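Local coordinates for putative polyprenyl synthetase (PDB 3NF2), which probably acts as a magnesium-dependent prenyltransferase of the FPP/GGPP synthase family, building linear isoprenyl diphosphates, at residues A[131-136]-A[142-147]. Residues are numbered along the deposited sequence; the frame is centred on the assembly and turned at random.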
loop_
_atom_site.group_PDB
_atom_site.type_symbol
_atom_site.label_atom_id
_atom_site.label_comp_id
_atom_site.label_asym_id
_atom_site.label_seq_id
_atom_site.Cartn_x
_atom_site.Cartn_y
_atom_site.Cartn_z
ATOM N N GLU A 131 11.170 0.680 3.773
ATOM C CA GLU A 131 12.497 0.118 3.554
ATOM C C GLU A 131 13.574 1.169 3.776
ATOM O O GLU A 131 14.555 0.911 4.459
ATOM C CB GLU A 131 12.619 -0.436 2.134
ATOM C CG GLU A 131 13.877 -1.243 1.867
ATOM C CD GLU A 131 13.725 -2.702 2.269
ATOM O OE1 GLU A 131 13.869 -3.013 3.474
ATOM O OE2 GLU A 131 13.467 -3.541 1.375
ATOM N N VAL A 132 13.374 2.353 3.204
ATOM C CA VAL A 132 14.350 3.439 3.268
ATOM C C VAL A 132 14.694 3.823 4.714
ATOM O O VAL A 132 15.824 4.218 5.009
ATOM C CB VAL A 132 13.884 4.644 2.401
ATOM C CG1 VAL A 132 14.398 5.990 2.922
ATOM C CG2 VAL A 132 14.311 4.436 0.959
ATOM N N LEU A 133 13.729 3.659 5.614
ATOM C CA LEU A 133 13.954 3.906 7.032
ATOM C C LEU A 133 14.525 2.692 7.757
ATOM O O LEU A 133 15.538 2.805 8.434
ATOM C CB LEU A 133 12.665 4.383 7.717
ATOM C CG LEU A 133 12.135 5.742 7.245
ATOM C CD1 LEU A 133 10.739 5.994 7.800
ATOM C CD2 LEU A 133 13.096 6.875 7.627
ATOM N N LEU A 134 13.872 1.541 7.609
ATOM C CA LEU A 134 14.252 0.326 8.330
ATOM C C LEU A 134 15.625 -0.244 7.920
ATOM O O LEU A 134 16.261 -0.920 8.735
ATOM C CB LEU A 134 13.151 -0.739 8.233
ATOM C CG LEU A 134 11.811 -0.476 8.946
ATOM C CD1 LEU A 134 10.672 -1.260 8.309
ATOM C CD2 LEU A 134 11.876 -0.783 10.438
ATOM N N GLU A 135 16.078 0.064 6.692
ATOM C CA GLU A 135 17.436 -0.252 6.189
ATOM C C GLU A 135 18.541 0.131 7.166
ATOM O O GLU A 135 19.585 -0.527 7.214
ATOM C CB GLU A 135 17.734 0.470 4.859
ATOM C CG GLU A 135 17.484 -0.352 3.622
ATOM C CD GLU A 135 17.689 0.405 2.303
ATOM O OE1 GLU A 135 17.732 1.659 2.275
ATOM O OE2 GLU A 135 17.795 -0.284 1.267
ATOM N N LEU A 136 18.302 1.201 7.926
ATOM C CA LEU A 136 19.275 1.740 8.876
ATOM C C LEU A 136 19.559 0.803 10.055
ATOM O O LEU A 136 20.659 0.826 10.613
ATOM C CB LEU A 136 18.837 3.126 9.358
ATOM C CG LEU A 136 18.727 4.169 8.238
ATOM C CD1 LEU A 136 17.963 5.398 8.697
ATOM C CD2 LEU A 136 20.099 4.558 7.699
ATOM N N GLY A 142 13.304 2.604 13.721
ATOM C CA GLY A 142 12.081 1.873 14.025
ATOM C C GLY A 142 11.016 2.835 14.513
ATOM O O GLY A 142 9.830 2.729 14.152
ATOM N N ARG A 143 11.455 3.792 15.324
ATOM C CA ARG A 143 10.569 4.814 15.862
ATOM C C ARG A 143 10.119 5.787 14.771
ATOM O O ARG A 143 8.978 6.244 14.769
ATOM C CB ARG A 143 11.256 5.546 17.019
ATOM C CG ARG A 143 11.068 4.869 18.379
ATOM C CD ARG A 143 12.180 5.241 19.357
ATOM N NE ARG A 143 12.716 6.574 19.095
ATOM C CZ ARG A 143 13.914 7.006 19.492
ATOM N NH1 ARG A 143 14.733 6.209 20.187
ATOM N NH2 ARG A 143 14.300 8.245 19.183
ATOM N N ALA A 144 11.016 6.079 13.838
ATOM C CA ALA A 144 10.706 6.928 12.696
ATOM C C ALA A 144 9.690 6.269 11.754
ATOM O O ALA A 144 8.831 6.960 11.203
ATOM C CB ALA A 144 11.975 7.289 11.946
ATOM N N THR A 145 9.788 4.945 11.588
ATOM C CA THR A 145 8.823 4.176 10.787
ATOM C C THR A 145 7.444 4.160 11.458
ATOM O O THR A 145 6.421 4.187 10.775
ATOM C CB THR A 145 9.306 2.721 10.503
ATOM O OG1 THR A 145 10.685 2.728 10.122
ATOM C CG2 THR A 145 8.492 2.067 9.370
ATOM N N ARG A 146 7.436 4.133 12.792
ATOM C CA ARG A 146 6.216 4.217 13.609
ATOM C C ARG A 146 5.446 5.508 13.317
ATOM O O ARG A 146 4.219 5.497 13.201
ATOM C CB ARG A 146 6.595 4.147 15.095
ATOM C CG ARG A 146 5.481 4.404 16.101
ATOM C CD ARG A 146 5.083 3.132 16.805
ATOM N NE ARG A 146 3.857 3.288 17.585
ATOM C CZ ARG A 146 3.809 3.419 18.910
ATOM N NH1 ARG A 146 4.928 3.424 19.627
ATOM N NH2 ARG A 146 2.634 3.546 19.519
ATOM N N ARG A 147 6.188 6.605 13.184
ATOM C CA ARG A 147 5.633 7.918 12.884
ATOM C C ARG A 147 5.114 7.976 11.459
ATOM O O ARG A 147 4.114 8.634 11.189
ATOM C CB ARG A 147 6.700 9.008 13.048
ATOM C CG ARG A 147 7.373 9.066 14.407
ATOM C CD ARG A 147 6.561 9.843 15.400
ATOM N NE ARG A 147 7.067 9.668 16.756
ATOM C CZ ARG A 147 6.691 10.408 17.792
ATOM N NH1 ARG A 147 5.811 11.388 17.623
ATOM N NH2 ARG A 147 7.201 10.172 18.995
#
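Leu133 meets Thr145 and Ala144 where the end of helix 115-134 packs against the first turns of helix 139-165. Its CA lies 6.4 Å from the CA of Thr145, a close approach that puts the two backbones near enough for contact to begin at the first side-chain carbon, with Leu133 CB 3.5 Å from Thr145 OG1. The chi1 of -65° sets CG opposite the carbonyl carbon and carries the branch across the gap; there the leucine and threonine side chains pass each other in opposite directions. Leu133 CD1 reaches 4.0 Å from Thr145 CA, while CD2 touches Ala144 CB more loosely, at 4.5 Å.

Leu134 flanks the same threonine. Although Leu134 leaves its helix without heading for the second one, its branched end swings nearer, crossing the threonine side chain at about a right angle. CG stands 3.6 Å from Thr145 OG1, and CD1 lies 4.1 Å from the methyl CG2; CD2 also skirts Gly142 CA at 4.5 Å. No hydrogen bond joins the segments. The hydroxyl, set beside its own backbone N by chi1 of -44°, instead bonds back to the carbonyl oxygen of Ala141 one turn earlier, which satisfies this buried polar atom between the two leucines.

The arrangement is an antiparallel helical hairpin, closed by a short connection, within the mainly helical fold of the prenyl synthases. Leu133 also touches Pro78 and Ala82 of helix 77-98 and Ile194 of helix 173-198, whereas Leu134 packs on Gly142 of the second subunit, whose own Leu134 reaches Thr145, placing the hairpin at the junction of helical core and dimer interface.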